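Local coordinates for antifungal protein GAFP-1 (Gastrodia elata, PDB 1XD5) that probably binds mannose as a monomeric bulb-type lectin of the monocot family, and is known as an antifungal protein of the orchid Gastrodia elata, at residues G20-I25 and V32-N37; D28-L33 and G44-A49. All coordinates share one frame; numbering follows the deposited sequence.

Contact 1. Residues G20-I25 and V32-N37; sequences GYLFII and VLYDNN
The carbonyl oxygen of Gly20, just ahead of strand 21-25, is gripped twice: Asn36 N donates to Gly20 O over 2.8 Å, tilted 30° from the carbonyl plane, and a water donates to the same oxygen at 3.0 Å while accepting from Asn37 N. Beyond this point the strands run antiparallel. Leu22 and Tyr34 exchange two backbone hydrogen bonds, of which Tyr34 N to Leu22 O is 2.7 Å and almost straight (171° at the hydrogen), and Ile24 and Val32 repeat the exchange. The two strands form the central hairpin of a four-stranded sheet in a bulb-type lectin fold, with strands 15-18 and 38-42 outside them. Val32 and Tyr34 belong to the QxDxNxVxY signature that makes the mannose pocket in this family. On their face of the sheet, Ile24 CG2 meets the edge of the Tyr34 ring at CE2 (3.6 Å), while Val32 CG1 lies over one face of that ring, offset toward its rim. Tyr34 OH is hydrogen-bonded to Gln26. On the other face Tyr21, Phe23 and Leu33 pack on Leu87, and Phe23 also on Leu85. There Leu33 CB touches the edge of the Phe23 ring at CD1 (3.9 Å), the two side chains crossing at about a right angle. Asp35 CG is anti to the backbone N (chi1 180°), which lays the carboxylate alongside Tyr21 with its plane perpendicular to the ring; Asp35 OD1 sits at the ring edge, 3.6 Å from Tyr21 CE2. A water joins Tyr21 OH to Asp35 OD2, and Arg91 forms a salt bridge with that same carboxylate oxygen.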
ATOM      1  N   GLY A  20       0.916 -15.898   4.254  1.00  9.79           N
ATOM      2  CA  GLY A  20       0.096 -15.451   5.370  1.00  9.35           C
ATOM      3  C   GLY A  20       0.070 -13.942   5.563  1.00  9.58           C
ATOM      4  O   GLY A  20      -0.508 -13.452   6.534  1.00  9.12           O
ATOM      5  N   TYR A  21       0.717 -13.205   4.656  1.00  9.29           N
ATOM      6  CA  TYR A  21       0.731 -11.745   4.736  1.00  9.23           C
ATOM      7  C   TYR A  21      -0.343 -11.131   3.866  1.00  9.54           C
ATOM      8  O   TYR A  21      -0.537 -11.522   2.708  1.00  9.33           O
ATOM      9  CB  TYR A  21       2.104 -11.170   4.349  1.00  9.18           C
ATOM     10  CG  TYR A  21       3.279 -11.778   5.086  1.00  9.69           C
ATOM     11  CD1 TYR A  21       4.483 -12.007   4.430  1.00  9.56           C
ATOM     12  CD2 TYR A  21       3.186 -12.117   6.442  1.00 10.80           C
ATOM     13  CE1 TYR A  21       5.567 -12.561   5.096  1.00 10.18           C
ATOM     14  CE2 TYR A  21       4.261 -12.678   7.117  1.00 10.79           C
ATOM     15  CZ  TYR A  21       5.448 -12.892   6.437  1.00 11.79           C
ATOM     16  OH  TYR A  21       6.513 -13.442   7.094  1.00 11.06           O
ATOM     17  N   LEU A  22      -1.034 -10.147   4.434  1.00  9.82           N
ATOM     18  CA  LEU A  22      -2.143  -9.503   3.763  1.00  9.65           C
ATOM     19  C   LEU A  22      -2.028  -8.007   3.966  1.00  9.10           C
ATOM     20  O   LEU A  22      -2.007  -7.541   5.103  1.00  8.98           O
ATOM     21  CB  LEU A  22      -3.468 -10.006   4.351  1.00 10.14           C
ATOM     22  CG  LEU A  22      -4.770  -9.503   3.721  1.00 11.62           C
ATOM     23  CD1 LEU A  22      -4.980 -10.150   2.357  1.00 13.45           C
ATOM     24  CD2 LEU A  22      -5.931  -9.826   4.641  1.00 12.54           C
ATOM     25  N   PHE A  23      -1.967  -7.266   2.864  1.00  8.50           N
ATOM     26  CA  PHE A  23      -1.902  -5.808   2.911  1.00  8.37           C
ATOM     27  C   PHE A  23      -3.167  -5.313   2.250  1.00  8.24           C
ATOM     28  O   PHE A  23      -3.328  -5.433   1.029  1.00  7.42           O
ATOM     29  CB  PHE A  23      -0.676  -5.311   2.146  1.00  8.74           C
ATOM     30  CG  PHE A  23      -0.357  -3.853   2.370  1.00  9.21           C
ATOM     31  CD1 PHE A  23      -0.036  -3.379   3.631  1.00  9.20           C
ATOM     32  CD2 PHE A  23      -0.331  -2.967   1.301  1.00 10.88           C
ATOM     33  CE1 PHE A  23       0.292  -2.046   3.833  1.00 10.57           C
ATOM     34  CE2 PHE A  23      -0.021  -1.624   1.502  1.00  9.71           C
ATOM     35  CZ  PHE A  23       0.298  -1.173   2.764  1.00 10.08           C
ATOM     36  N   ILE A  24      -4.067  -4.765   3.061  1.00  8.09           N
ATOM     37  CA  ILE A  24      -5.441  -4.562   2.627  1.00  8.17           C
ATOM     38  C   ILE A  24      -5.946  -3.139   2.899  1.00  8.09           C
ATOM     39  O   ILE A  24      -5.715  -2.570   3.964  1.00  7.87           O
ATOM     40  CB  ILE A  24      -6.359  -5.654   3.258  1.00  8.09           C
ATOM     41  CG1 ILE A  24      -7.811  -5.513   2.788  1.00  8.65           C
ATOM     42  CG2 ILE A  24      -6.258  -5.661   4.792  1.00  8.00           C
ATOM     43  CD1 ILE A  24      -8.672  -6.788   3.023  1.00  8.24           C
ATOM     44  N   ILE A  25      -6.620  -2.560   1.911  1.00  8.61           N
ATOM     45  CA  ILE A  25      -7.333  -1.306   2.146  1.00  8.69           C
ATOM     46  C   ILE A  25      -8.771  -1.644   2.550  1.00  9.01           C
ATOM     47  O   ILE A  25      -9.549  -2.201   1.771  1.00  8.98           O
ATOM     48  CB  ILE A  25      -7.236  -0.343   0.932  1.00  8.56           C
ATOM     49  CG1 ILE A  25      -8.066   0.931   1.160  1.00  8.84           C
ATOM     50  CG2 ILE A  25      -7.636  -1.033  -0.382  1.00  9.45           C
ATOM     51  CD1 ILE A  25      -7.555   1.819   2.311  1.00  8.96           C
ATOM     52  N   VAL A  32      -3.990  -1.687   6.257  1.00  8.36           N
ATOM     53  CA  VAL A  32      -3.438  -2.557   7.292  1.00  8.93           C
ATOM     54  C   VAL A  32      -2.623  -3.719   6.732  1.00  9.13           C
ATOM     55  O   VAL A  32      -3.024  -4.363   5.764  1.00  9.46           O
ATOM     56  CB  VAL A  32      -4.550  -3.138   8.218  1.00  9.38           C
ATOM     57  CG1 VAL A  32      -3.927  -3.907   9.395  1.00  8.31           C
ATOM     58  CG2 VAL A  32      -5.495  -2.044   8.721  1.00  7.92           C
ATOM     59  N   LEU A  33      -1.483  -3.977   7.368  1.00  9.24           N
ATOM     60  CA  LEU A  33      -0.723  -5.192   7.125  1.00  8.99           C
ATOM     61  C   LEU A  33      -1.040  -6.236   8.203  1.00  9.30           C
ATOM     62  O   LEU A  33      -0.822  -5.996   9.398  1.00  9.21           O
ATOM     63  CB  LEU A  33       0.781  -4.886   7.090  1.00  8.26           C
ATOM     64  CG  LEU A  33       1.716  -6.061   6.783  1.00  8.51           C
ATOM     65  CD1 LEU A  33       1.424  -6.717   5.438  1.00  7.34           C
ATOM     66  CD2 LEU A  33       3.146  -5.614   6.840  1.00  6.27           C
ATOM     67  N   TYR A  34      -1.566  -7.385   7.781  1.00  9.70           N
ATOM     68  CA  TYR A  34      -1.785  -8.500   8.695  1.00  9.95           C
ATOM     69  C   TYR A  34      -0.751  -9.588   8.505  1.00 10.46           C
ATOM     70  O   TYR A  34      -0.434  -9.965   7.382  1.00 10.89           O
ATOM     71  CB  TYR A  34      -3.170  -9.109   8.505  1.00 10.20           C
ATOM     72  CG  TYR A  34      -4.280  -8.182   8.887  1.00  9.45           C
ATOM     73  CD1 TYR A  34      -4.694  -8.081  10.209  1.00  9.79           C
ATOM     74  CD2 TYR A  34      -4.919  -7.395   7.924  1.00  9.49           C
ATOM     75  CE1 TYR A  34      -5.719  -7.221  10.572  1.00 10.35           C
ATOM     76  CE2 TYR A  34      -5.955  -6.541   8.280  1.00  9.25           C
ATOM     77  CZ  TYR A  34      -6.342  -6.457   9.611  1.00  9.73           C
ATOM     78  OH  TYR A  34      -7.364  -5.615   9.994  1.00 10.60           O
ATOM     79  N   ASP A  35      -0.256 -10.103   9.619  1.00 10.45           N
ATOM     80  CA  ASP A  35       0.657 -11.228   9.615  1.00 11.43           C
ATOM     81  C   ASP A  35      -0.121 -12.396  10.221  1.00 12.23           C
ATOM     82  O   ASP A  35      -0.317 -12.461  11.444  1.00 12.20           O
ATOM     83  CB  ASP A  35       1.897 -10.883  10.443  1.00 11.40           C
ATOM     84  CG  ASP A  35       2.910 -12.020  10.501  1.00 12.22           C
ATOM     85  OD1 ASP A  35       2.567 -13.182  10.197  1.00 12.78           O
ATOM     86  OD2 ASP A  35       4.075 -11.830  10.847  1.00 11.55           O
ATOM     87  N   ASN A  36      -0.599 -13.288   9.363  1.00 12.44           N
ATOM     88  CA  ASN A  36      -1.476 -14.370   9.804  1.00 13.48           C
ATOM     89  C   ASN A  36      -2.580 -13.880  10.741  1.00 13.23           C
ATOM     90  O   ASN A  36      -2.698 -14.344  11.882  1.00 13.32           O
ATOM     91  CB  ASN A  36      -0.643 -15.508  10.406  1.00 14.02           C
ATOM     92  CG  ASN A  36       0.284 -16.123   9.378  1.00 16.36           C
ATOM     93  OD1 ASN A  36       1.402 -15.651   9.162  1.00 20.63           O
ATOM     94  ND2 ASN A  36      -0.200 -17.137   8.690  1.00 18.75           N
ATOM     95  N   ASN A  37      -3.352 -12.907  10.241  1.00 12.69           N
ATOM     96  CA  ASN A  37      -4.501 -12.300  10.920  1.00 13.22           C
ATOM     97  C   ASN A  37      -4.192 -11.335  12.072  1.00 12.67           C
ATOM     98  O   ASN A  37      -5.106 -10.805  12.697  1.00 12.70           O
ATOM     99  CB  ASN A  37      -5.517 -13.367  11.367  1.00 14.05           C
ATOM    100  CG  ASN A  37      -5.973 -14.249  10.218  1.00 17.27           C
ATOM    101  OD1 ASN A  37      -5.225 -15.105   9.732  1.00 22.80           O
ATOM    102  ND2 ASN A  37      -7.192 -14.044   9.773  1.00 22.20           N
TER
HETATM  103  O   HOH W   1      -3.208 -12.354   7.411  1.00 13.73           O
HETATM  104  O   HOH W   2       6.186 -13.327   9.946  1.00 29.51           O

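Contact 2. Residues D28-L33 and G44-A49; sequences DCNLVL and GTNGKA. With SO4 (sulfate ion), chain E.
Asn46 reaches past Asp28 to a bound sulfate. Its CB lies 3.5 Å from Asp28 OD2, so the methylene borders the carboxylate as the two side chains pass at a slant. With CG between the backbone N and the carbonyl carbon (chi1 53°), the side chain lies alongside that of Asn30, pointing the same way, and Asn46 CG comes 3.9 Å from sulfate O4. At the tip, Asn46 ND2 donates to sulfate O4 over 3.2 Å and, weakly, to O1. This ion probably comes from the crystallisation liquor, and its O2 also approaches Gly47 CA. Asp28 and Asn30 occupy the D and N positions of the QxDxNxVxY signature, which lines the mannose pocket in monocot lectins. Here they are tied together by an Asx turn, in which Asn30 N meets Asp28 OD1 from above the carboxylate plane (3.0 Å); Gln26, the first residue of the signature, donates to the same oxygen. Two bonds fasten the 44-49 loop to the backbone of Asp28 and Cys29. Gly47 N, inside the type II turn from Thr45 to Lys48, gives its hydrogen to Asp28 O at 2.8 Å. Thr45 OG1 donates to Cys29 O over 2.6 Å and is also hydrogen-bonded to Ser43 OG, just before its own loop. Cys29 points its side chain toward the loop: SG comes within 3.1 Å of Ala49 O and 3.9 Å of Ala49 CB, and the same SG forms the disulfide with Cys52, at the start of strand 52-56. Thr45 and Ala49 touch strands 62-66 and 69-73 of the neighbouring sheet.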
ATOM      1  N   ASP A  28     -13.266   0.393   6.309  1.00  9.93           N
ATOM      2  CA  ASP A  28     -13.206   1.457   7.314  1.00  9.82           C
ATOM      3  C   ASP A  28     -12.124   2.502   6.988  1.00  9.93           C
ATOM      4  O   ASP A  28     -11.876   3.413   7.787  1.00  8.96           O
ATOM      5  CB  ASP A  28     -13.022   0.887   8.727  1.00 10.06           C
ATOM      6  CG  ASP A  28     -11.635   0.291   8.962  1.00 10.14           C
ATOM      7  OD1 ASP A  28     -10.832   0.177   8.009  1.00  8.28           O
ATOM      8  OD2 ASP A  28     -11.273  -0.118  10.087  1.00  9.89           O
ATOM      9  N   CYS A  29     -11.502   2.357   5.813  1.00  9.67           N
ATOM     10  CA  CYS A  29     -10.444   3.252   5.310  1.00 10.49           C
ATOM     11  C   CYS A  29      -9.078   3.120   5.990  1.00  9.80           C
ATOM     12  O   CYS A  29      -8.173   3.929   5.745  1.00  9.69           O
ATOM     13  CB  CYS A  29     -10.903   4.723   5.274  1.00 11.29           C
ATOM     14  SG  CYS A  29     -12.079   5.022   3.934  1.00 17.93           S
ATOM     15  N   ASN A  30      -8.924   2.097   6.829  1.00  8.94           N
ATOM     16  CA  ASN A  30      -7.622   1.772   7.395  1.00  8.68           C
ATOM     17  C   ASN A  30      -6.850   0.944   6.391  1.00  8.84           C
ATOM     18  O   ASN A  30      -7.402   0.018   5.791  1.00  9.68           O
ATOM     19  CB  ASN A  30      -7.787   0.977   8.695  1.00  8.40           C
ATOM     20  CG  ASN A  30      -6.688   1.255   9.713  1.00  8.63           C
ATOM     21  OD1 ASN A  30      -6.676   0.658  10.807  1.00 11.06           O
ATOM     22  ND2 ASN A  30      -5.779   2.151   9.384  1.00  5.60           N
ATOM     23  N   LEU A  31      -5.580   1.278   6.196  1.00  8.62           N
ATOM     24  CA  LEU A  31      -4.693   0.474   5.375  1.00  8.67           C
ATOM     25  C   LEU A  31      -3.865  -0.366   6.344  1.00  8.72           C
ATOM     26  O   LEU A  31      -3.149   0.177   7.186  1.00  8.78           O
ATOM     27  CB  LEU A  31      -3.791   1.376   4.532  1.00  8.62           C
ATOM     28  CG  LEU A  31      -2.703   0.704   3.684  1.00  9.61           C
ATOM     29  CD1 LEU A  31      -3.307  -0.283   2.656  1.00  7.92           C
ATOM     30  CD2 LEU A  31      -1.856   1.777   2.992  1.00  8.69           C
ATOM     31  N   VAL A  32      -3.990  -1.687   6.257  1.00  8.36           N
ATOM     32  CA  VAL A  32      -3.438  -2.557   7.292  1.00  8.93           C
ATOM     33  C   VAL A  32      -2.623  -3.719   6.732  1.00  9.13           C
ATOM     34  O   VAL A  32      -3.024  -4.363   5.764  1.00  9.46           O
ATOM     35  CB  VAL A  32      -4.550  -3.138   8.218  1.00  9.38           C
ATOM     36  CG1 VAL A  32      -3.927  -3.907   9.395  1.00  8.31           C
ATOM     37  CG2 VAL A  32      -5.495  -2.044   8.721  1.00  7.92           C
ATOM     38  N   LEU A  33      -1.483  -3.977   7.368  1.00  9.24           N
ATOM     39  CA  LEU A  33      -0.723  -5.192   7.125  1.00  8.99           C
ATOM     40  C   LEU A  33      -1.040  -6.236   8.203  1.00  9.30           C
ATOM     41  O   LEU A  33      -0.822  -5.996   9.398  1.00  9.21           O
ATOM     42  CB  LEU A  33       0.781  -4.886   7.090  1.00  8.26           C
ATOM     43  CG  LEU A  33       1.716  -6.061   6.783  1.00  8.51           C
ATOM     44  CD1 LEU A  33       1.424  -6.717   5.438  1.00  7.34           C
ATOM     45  CD2 LEU A  33       3.146  -5.614   6.840  1.00  6.27           C
ATOM     46  N   GLY A  44      -3.614   3.983  10.204  1.00 10.67           N
ATOM     47  CA  GLY A  44      -4.330   4.596  11.311  1.00 11.04           C
ATOM     48  C   GLY A  44      -5.428   5.527  10.837  1.00 11.35           C
ATOM     49  O   GLY A  44      -5.719   6.530  11.487  1.00 11.63           O
ATOM     50  N   THR A  45      -6.051   5.194   9.708  1.00 11.06           N
ATOM     51  CA  THR A  45      -7.062   6.068   9.115  1.00 10.92           C
ATOM     52  C   THR A  45      -8.457   5.455   9.167  1.00 11.15           C
ATOM     53  O   THR A  45      -9.343   5.857   8.402  1.00 11.26           O
ATOM     54  CB  THR A  45      -6.682   6.415   7.659  1.00 10.58           C
ATOM     55  OG1 THR A  45      -6.250   5.230   6.989  1.00 10.04           O
ATOM     56  CG2 THR A  45      -5.444   7.332   7.625  1.00 10.73           C
ATOM     57  N   ASN A  46      -8.641   4.460  10.037  1.00 11.09           N
ATOM     58  CA  ASN A  46      -9.969   3.900  10.285  1.00 11.61           C
ATOM     59  C   ASN A  46     -10.927   5.016  10.686  1.00 12.15           C
ATOM     60  O   ASN A  46     -10.585   5.866  11.524  1.00 11.63           O
ATOM     61  CB  ASN A  46      -9.936   2.830  11.380  1.00 11.33           C
ATOM     62  CG  ASN A  46      -9.266   3.317  12.671  1.00 11.35           C
ATOM     63  OD1 ASN A  46      -8.070   3.567  12.698  1.00 10.37           O
ATOM     64  ND2 ASN A  46     -10.043   3.445  13.735  1.00 11.58           N
ATOM     65  N   GLY A  47     -12.098   5.030  10.062  1.00 12.11           N
ATOM     66  CA  GLY A  47     -13.134   5.974  10.425  1.00 13.55           C
ATOM     67  C   GLY A  47     -13.032   7.346   9.780  1.00 14.24           C
ATOM     68  O   GLY A  47     -13.919   8.167   9.997  1.00 14.20           O
ATOM     69  N   LYS A  48     -11.982   7.597   8.991  1.00 14.36           N
ATOM     70  CA  LYS A  48     -11.830   8.899   8.311  1.00 15.40           C
ATOM     71  C   LYS A  48     -12.874   9.075   7.217  1.00 15.85           C
ATOM     72  O   LYS A  48     -13.274  10.195   6.886  1.00 16.32           O
ATOM     73  CB  LYS A  48     -10.431   9.054   7.712  1.00 15.37           C
ATOM     74  CG  LYS A  48      -9.312   9.124   8.730  1.00 16.72           C
ATOM     75  CD  LYS A  48      -9.376  10.383   9.567  1.00 17.82           C
ATOM     76  CE  LYS A  48      -8.078  10.560  10.349  1.00 19.32           C
ATOM     77  NZ  LYS A  48      -8.104  11.799  11.165  1.00 19.74           N
ATOM     78  N   ALA A  49     -13.297   7.948   6.660  1.00 15.93           N
ATOM     79  CA  ALA A  49     -14.318   7.884   5.629  1.00 16.82           C
ATOM     80  C   ALA A  49     -14.594   6.397   5.438  1.00 17.30           C
ATOM     81  O   ALA A  49     -14.091   5.575   6.208  1.00 17.80           O
ATOM     82  CB  ALA A  49     -13.809   8.518   4.336  1.00 16.42           C
TER
HETATM   83  S   SO4 E1001     -13.962   3.795  13.720  1.00 16.56           S
HETATM   84  O1  SO4 E1001     -13.153   4.371  14.777  1.00 18.52           O
HETATM   85  O2  SO4 E1001     -14.650   4.879  13.047  1.00 18.71           O
HETATM   86  O3  SO4 E1001     -14.930   2.855  14.270  1.00 14.62           O
HETATM   87  O4  SO4 E1001     -13.119   3.114  12.752  1.00 16.99           O

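In the fold
Contacts 1 and 2 share Val32 and Leu33 on strand 31-35, and their centres lie 13 Å apart. Residues 32-35 pair with 21-24, while the turn leading into strand 31-35 meets the 44-49 loop. Leu31 bridges the two: its CG packs 3.7 Å from Phe23 CZ, and its CD1 lies 3.6 Å from Ile24 O. Gln26 also joins them, one end of its amide bonded to Tyr34 and the other to Asp28. The five signature positions are divided between the contacts, with Gln26 just outside the segments of both, consistent with a single mannose pocket as in related lectins.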